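Local coordinates for YueI protein (Bacillus subtilis, PDB 2OHW) that is of unknown function but belongs to the DUF1694 family and folds as a compact single chain around a four-stranded mixed sheet, at residues A[28-42]-A[102-116]. Numbering follows the deposited sequence.
Sequences LFLGSLRERVVLALT and TPLGIVIAADIAVNR
Val38 N and Ile108 N each donate across the strands, to Ile108 O (2.8 Å) and Leu39 O respectively, and Leu41 N reaches Ile106 O in the same antiparallel ladder. Two classic beta bulges interrupt it: Val38 and Leu39 both face Ile108, while Gly105 and Ile106 both face Leu41. The pairing sets 37-42 at the margin of a mixed four-stranded sheet, with 104-110 inside it, bonded on its far side to 65-70. Beyond the strands, Glu35 O takes the backbone N-H groups of both Val114 (2.8 Å) and Asn115 (3.0 Å). Arg34 bends at chi2 (65°) and holds Arg116 O end-on, NH1 at 2.9 Å and NH2 at 3.0 Å, with the oxygen in the guanidinium plane. Water 1 ties Arg34 O and Val37 O to Arg116 N. Val38 CG1 lies over one face of the Arg116 guanidinium, whose NH1 also forms a salt bridge with Glu58. Thr102 OG1 donates to a lone pair of Leu28 O (2.7 Å) and accepts from Leu104 N, an ST turn. Among apolar contacts, Leu104 CD1 meets Phe29 CD1 at 3.5 Å, and Val107 CG2 sits at the edge of the Phe29 ring, whose two faces are covered by Leu28 CD2 and Val37 CG2, each offset toward the rim.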
loop_
_atom_site.group_PDB
_atom_site.type_symbol
_atom_site.label_atom_id
_atom_site.label_comp_id
_atom_site.label_asym_id
_atom_site.label_seq_id
_atom_site.Cartn_x
_atom_site.Cartn_y
_atom_site.Cartn_z
ATOM N N LEU A 28 -3.400 4.634 -8.261
ATOM C CA LEU A 28 -3.677 3.460 -7.419
ATOM C C LEU A 28 -2.799 3.439 -6.153
ATOM O O LEU A 28 -3.301 3.216 -5.040
ATOM C CB LEU A 28 -3.507 2.156 -8.204
ATOM C CG LEU A 28 -3.672 0.842 -7.410
ATOM C CD1 LEU A 28 -5.031 0.687 -6.765
ATOM C CD2 LEU A 28 -3.394 -0.355 -8.321
ATOM N N PHE A 29 -1.496 3.649 -6.346
ATOM C CA PHE A 29 -0.507 3.437 -5.292
ATOM C C PHE A 29 -0.129 4.676 -4.476
ATOM O O PHE A 29 1.025 4.821 -4.034
ATOM C CB PHE A 29 0.737 2.754 -5.872
ATOM C CG PHE A 29 0.469 1.360 -6.390
ATOM C CD1 PHE A 29 0.232 0.311 -5.502
ATOM C CD2 PHE A 29 0.471 1.098 -7.749
ATOM C CE1 PHE A 29 -0.021 -0.983 -5.985
ATOM C CE2 PHE A 29 0.236 -0.189 -8.236
ATOM C CZ PHE A 29 -0.019 -1.226 -7.356
ATOM N N LEU A 30 -1.113 5.552 -4.263
ATOM C CA LEU A 30 -0.939 6.732 -3.397
ATOM C C LEU A 30 0.231 7.605 -3.843
ATOM O O LEU A 30 0.947 8.186 -3.017
ATOM C CB LEU A 30 -0.779 6.313 -1.925
ATOM C CG LEU A 30 -1.969 5.571 -1.307
ATOM C CD1 LEU A 30 -1.625 5.061 0.099
ATOM C CD2 LEU A 30 -3.194 6.465 -1.268
ATOM N N GLY A 31 0.396 7.692 -5.160
ATOM C CA GLY A 31 1.399 8.560 -5.776
ATOM C C GLY A 31 2.649 7.845 -6.247
ATOM O O GLY A 31 3.442 8.436 -6.984
ATOM N N SER A 32 2.836 6.586 -5.835
ATOM C CA SER A 32 4.024 5.817 -6.221
ATOM C C SER A 32 3.851 5.080 -7.543
ATOM O O SER A 32 2.732 4.719 -7.936
ATOM C CB SER A 32 4.377 4.795 -5.134
ATOM O OG SER A 32 5.542 4.055 -5.497
ATOM N N LEU A 33 4.965 4.861 -8.242
ATOM C CA LEU A 33 4.960 3.969 -9.402
ATOM C C LEU A 33 4.983 2.509 -8.938
ATOM O O LEU A 33 5.551 2.186 -7.895
ATOM C CB LEU A 33 6.177 4.243 -10.308
ATOM C CG LEU A 33 6.217 5.579 -11.073
ATOM C CD1 LEU A 33 7.447 5.673 -11.972
ATOM C CD2 LEU A 33 4.948 5.789 -11.874
ATOM N N ARG A 34 4.397 1.618 -9.733
ATOM C CA ARG A 34 4.370 0.204 -9.349
ATOM C C ARG A 34 5.781 -0.353 -9.108
ATOM O O ARG A 34 5.988 -1.193 -8.219
ATOM C CB ARG A 34 3.649 -0.618 -10.416
ATOM C CG ARG A 34 3.690 -2.113 -10.197
ATOM C CD ARG A 34 2.933 -2.533 -8.938
ATOM N NE ARG A 34 2.927 -3.989 -8.785
ATOM C CZ ARG A 34 3.969 -4.691 -8.360
ATOM N NH1 ARG A 34 3.869 -6.011 -8.242
ATOM N NH2 ARG A 34 5.110 -4.074 -8.048
ATOM N N GLU A 35 6.758 0.107 -9.896
ATOM C CA GLU A 35 8.114 -0.417 -9.770
ATOM C C GLU A 35 8.757 -0.106 -8.414
ATOM O O GLU A 35 9.755 -0.732 -8.060
ATOM C CB GLU A 35 9.018 0.104 -10.908
ATOM C CG GLU A 35 9.324 1.581 -10.844
ATOM C CD GLU A 35 10.133 2.070 -12.035
ATOM O OE1 GLU A 35 10.216 1.341 -13.042
ATOM O OE2 GLU A 35 10.675 3.190 -11.952
ATOM N N ARG A 36 8.196 0.859 -7.681
ATOM C CA ARG A 36 8.754 1.240 -6.383
ATOM C C ARG A 36 8.012 0.613 -5.185
ATOM O O ARG A 36 8.443 0.736 -4.031
ATOM C CB ARG A 36 8.809 2.765 -6.274
ATOM C CG ARG A 36 9.643 3.431 -7.427
ATOM C CD ARG A 36 10.421 4.627 -6.943
ATOM N NE ARG A 36 11.037 5.494 -7.969
ATOM C CZ ARG A 36 11.511 5.155 -9.174
ATOM N NH1 ARG A 36 11.497 3.906 -9.618
ATOM N NH2 ARG A 36 12.028 6.103 -9.954
ATOM N N VAL A 37 6.917 -0.086 -5.457
ATOM C CA VAL A 37 6.094 -0.600 -4.372
ATOM C C VAL A 37 6.717 -1.851 -3.763
ATOM O O VAL A 37 7.059 -2.802 -4.481
ATOM C CB VAL A 37 4.651 -0.878 -4.836
ATOM C CG1 VAL A 37 3.837 -1.466 -3.695
ATOM C CG2 VAL A 37 3.990 0.416 -5.356
ATOM N N VAL A 38 6.843 -1.841 -2.436
ATOM C CA VAL A 38 7.324 -2.970 -1.660
ATOM C C VAL A 38 6.155 -3.784 -1.093
ATOM O O VAL A 38 6.204 -5.010 -1.074
ATOM C CB VAL A 38 8.238 -2.474 -0.502
ATOM C CG1 VAL A 38 8.619 -3.607 0.425
ATOM C CG2 VAL A 38 9.499 -1.812 -1.074
ATOM N N LEU A 39 5.098 -3.109 -0.644
ATOM C CA LEU A 39 3.935 -3.792 -0.083
ATOM C C LEU A 39 2.769 -2.823 -0.105
ATOM O O LEU A 39 2.944 -1.614 0.080
ATOM C CB LEU A 39 4.208 -4.253 1.348
ATOM C CG LEU A 39 3.259 -5.289 1.986
ATOM C CD1 LEU A 39 3.588 -6.706 1.482
ATOM C CD2 LEU A 39 3.457 -5.235 3.480
ATOM N N ALA A 40 1.571 -3.349 -0.333
ATOM C CA ALA A 40 0.364 -2.540 -0.286
ATOM C C ALA A 40 -0.705 -3.294 0.489
ATOM O O ALA A 40 -0.814 -4.522 0.362
ATOM C CB ALA A 40 -0.102 -2.231 -1.688
ATOM N N LEU A 41 -1.475 -2.568 1.302
ATOM C CA LEU A 41 -2.606 -3.136 2.055
ATOM C C LEU A 41 -3.870 -2.421 1.617
ATOM O O LEU A 41 -3.838 -1.189 1.394
ATOM C CB LEU A 41 -2.427 -2.874 3.539
ATOM C CG LEU A 41 -1.330 -3.627 4.290
ATOM C CD1 LEU A 41 -1.349 -3.174 5.751
ATOM C CD2 LEU A 41 -1.457 -5.112 4.202
ATOM N N THR A 42 -4.983 -3.153 1.494
ATOM C CA THR A 42 -6.255 -2.494 1.203
ATOM C C THR A 42 -6.723 -1.720 2.436
ATOM O O THR A 42 -6.268 -1.977 3.568
ATOM C CB THR A 42 -7.375 -3.489 0.838
ATOM O OG1 THR A 42 -7.713 -4.280 1.987
ATOM C CG2 THR A 42 -6.963 -4.377 -0.328
ATOM N N THR A 102 -8.952 5.272 -4.323
ATOM C CA THR A 102 -8.158 4.062 -4.415
ATOM C C THR A 102 -8.559 3.146 -3.273
ATOM O O THR A 102 -8.814 3.618 -2.176
ATOM C CB THR A 102 -6.629 4.340 -4.352
ATOM O OG1 THR A 102 -5.936 3.088 -4.299
ATOM C CG2 THR A 102 -6.236 5.136 -3.092
ATOM N N PRO A 103 -8.584 1.829 -3.518
ATOM C CA PRO A 103 -8.916 0.901 -2.434
ATOM C C PRO A 103 -7.731 0.644 -1.506
ATOM O O PRO A 103 -7.885 -0.061 -0.522
ATOM C CB PRO A 103 -9.242 -0.389 -3.191
ATOM C CG PRO A 103 -8.376 -0.325 -4.400
ATOM C CD PRO A 103 -8.337 1.123 -4.790
ATOM N N LEU A 104 -6.554 1.178 -1.833
ATOM C CA LEU A 104 -5.352 0.931 -1.013
ATOM C C LEU A 104 -5.318 1.867 0.182
ATOM O O LEU A 104 -5.554 3.073 0.038
ATOM C CB LEU A 104 -4.072 1.030 -1.860
ATOM C CG LEU A 104 -4.067 -0.009 -2.996
ATOM C CD1 LEU A 104 -2.750 0.016 -3.712
ATOM C CD2 LEU A 104 -4.377 -1.426 -2.491
ATOM N N GLY A 105 -5.003 1.315 1.350
ATOM C CA GLY A 105 -4.924 2.061 2.609
ATOM C C GLY A 105 -3.509 2.472 2.955
ATOM O O GLY A 105 -3.277 3.569 3.446
ATOM N N ILE A 106 -2.557 1.585 2.696
ATOM C CA ILE A 106 -1.158 1.827 3.016
ATOM C C ILE A 106 -0.333 1.302 1.860
ATOM O O ILE A 106 -0.671 0.252 1.280
ATOM C CB ILE A 106 -0.769 1.122 4.348
ATOM C CG1 ILE A 106 -1.132 2.038 5.525
ATOM C CG2 ILE A 106 0.673 0.631 4.344
ATOM C CD1 ILE A 106 -1.009 1.387 6.862
ATOM N N VAL A 107 0.692 2.064 1.479
ATOM C CA VAL A 107 1.674 1.605 0.490
ATOM C C VAL A 107 3.058 1.883 1.060
ATOM O O VAL A 107 3.338 3.005 1.477
ATOM C CB VAL A 107 1.522 2.347 -0.860
ATOM C CG1 VAL A 107 2.640 1.979 -1.828
ATOM C CG2 VAL A 107 0.162 2.052 -1.496
ATOM N N ILE A 108 3.904 0.858 1.103
ATOM C CA ILE A 108 5.308 1.037 1.440
ATOM C C ILE A 108 6.049 1.145 0.123
ATOM O O ILE A 108 6.023 0.207 -0.679
ATOM C CB ILE A 108 5.854 -0.120 2.303
ATOM C CG1 ILE A 108 5.061 -0.206 3.616
ATOM C CG2 ILE A 108 7.364 0.070 2.587
ATOM C CD1 ILE A 108 5.302 -1.453 4.474
ATOM N N ALA A 109 6.666 2.297 -0.118
ATOM C CA ALA A 109 7.318 2.572 -1.404
ATOM C C ALA A 109 8.782 2.886 -1.194
ATOM O O ALA A 109 9.136 3.681 -0.319
ATOM C CB ALA A 109 6.632 3.736 -2.105
ATOM N N ALA A 110 9.623 2.276 -2.016
ATOM C CA ALA A 110 11.055 2.570 -2.025
ATOM C C ALA A 110 11.348 3.840 -2.819
ATOM O O ALA A 110 10.528 4.305 -3.622
ATOM C CB ALA A 110 11.830 1.393 -2.596
ATOM N N ASP A 111 12.532 4.408 -2.610
ATOM C CA ASP A 111 12.877 5.643 -3.323
ATOM C C ASP A 111 13.480 5.353 -4.705
ATOM O O ASP A 111 13.730 6.281 -5.487
ATOM C CB ASP A 111 13.796 6.537 -2.475
ATOM C CG ASP A 111 15.150 5.920 -2.232
ATOM O OD1 ASP A 111 15.279 4.690 -2.355
ATOM O OD2 ASP A 111 16.102 6.672 -1.910
ATOM N N ILE A 112 13.696 4.067 -4.992
ATOM C CA ILE A 112 14.160 3.594 -6.300
ATOM C C ILE A 112 13.356 2.375 -6.763
ATOM O O ILE A 112 12.577 1.805 -5.999
ATOM C CB ILE A 112 15.656 3.214 -6.251
ATOM C CG1 ILE A 112 15.883 2.046 -5.280
ATOM C CG2 ILE A 112 16.505 4.435 -5.880
ATOM C CD1 ILE A 112 17.325 1.515 -5.239
ATOM N N ALA A 113 13.558 1.976 -8.016
ATOM C CA ALA A 113 12.888 0.811 -8.579
ATOM C C ALA A 113 13.384 -0.460 -7.908
ATOM O O ALA A 113 14.586 -0.741 -7.911
ATOM C CB ALA A 113 13.117 0.755 -10.088
ATOM N N VAL A 114 12.460 -1.217 -7.321
ATOM C CA VAL A 114 12.759 -2.509 -6.696
ATOM C C VAL A 114 12.134 -3.677 -7.470
ATOM O O VAL A 114 12.546 -4.833 -7.306
ATOM C CB VAL A 114 12.338 -2.549 -5.202
ATOM C CG1 VAL A 114 13.213 -1.602 -4.386
ATOM C CG2 VAL A 114 10.867 -2.195 -5.026
ATOM N N ASN A 115 11.153 -3.362 -8.317
ATOM C CA ASN A 115 10.502 -4.350 -9.193
ATOM C C ASN A 115 10.115 -5.631 -8.468
ATOM O O ASN A 115 10.529 -6.744 -8.845
ATOM C CB ASN A 115 11.383 -4.664 -10.410
ATOM C CG ASN A 115 11.675 -3.443 -11.247
ATOM O OD1 ASN A 115 12.827 -3.029 -11.360
ATOM N ND2 ASN A 115 10.641 -2.875 -11.859
ATOM N N ARG A 116 9.332 -5.486 -7.405
ATOM C CA ARG A 116 8.908 -6.665 -6.666
ATOM C C ARG A 116 7.626 -7.251 -7.233
ATOM O O ARG A 116 6.661 -6.535 -7.449
ATOM C CB ARG A 116 8.806 -6.381 -5.172
ATOM C CG ARG A 116 10.139 -6.740 -4.534
ATOM C CD ARG A 116 9.998 -7.287 -3.168
ATOM N NE ARG A 116 10.939 -6.581 -2.322
ATOM C CZ ARG A 116 10.765 -6.347 -1.034
ATOM N NH1 ARG A 116 9.679 -6.792 -0.412
ATOM N NH2 ARG A 116 11.695 -5.675 -0.373
HETATM O O HOH W 1 7.875 -3.106 -7.018
HETATM O O HOH W 2 7.132 -7.728 -1.034
#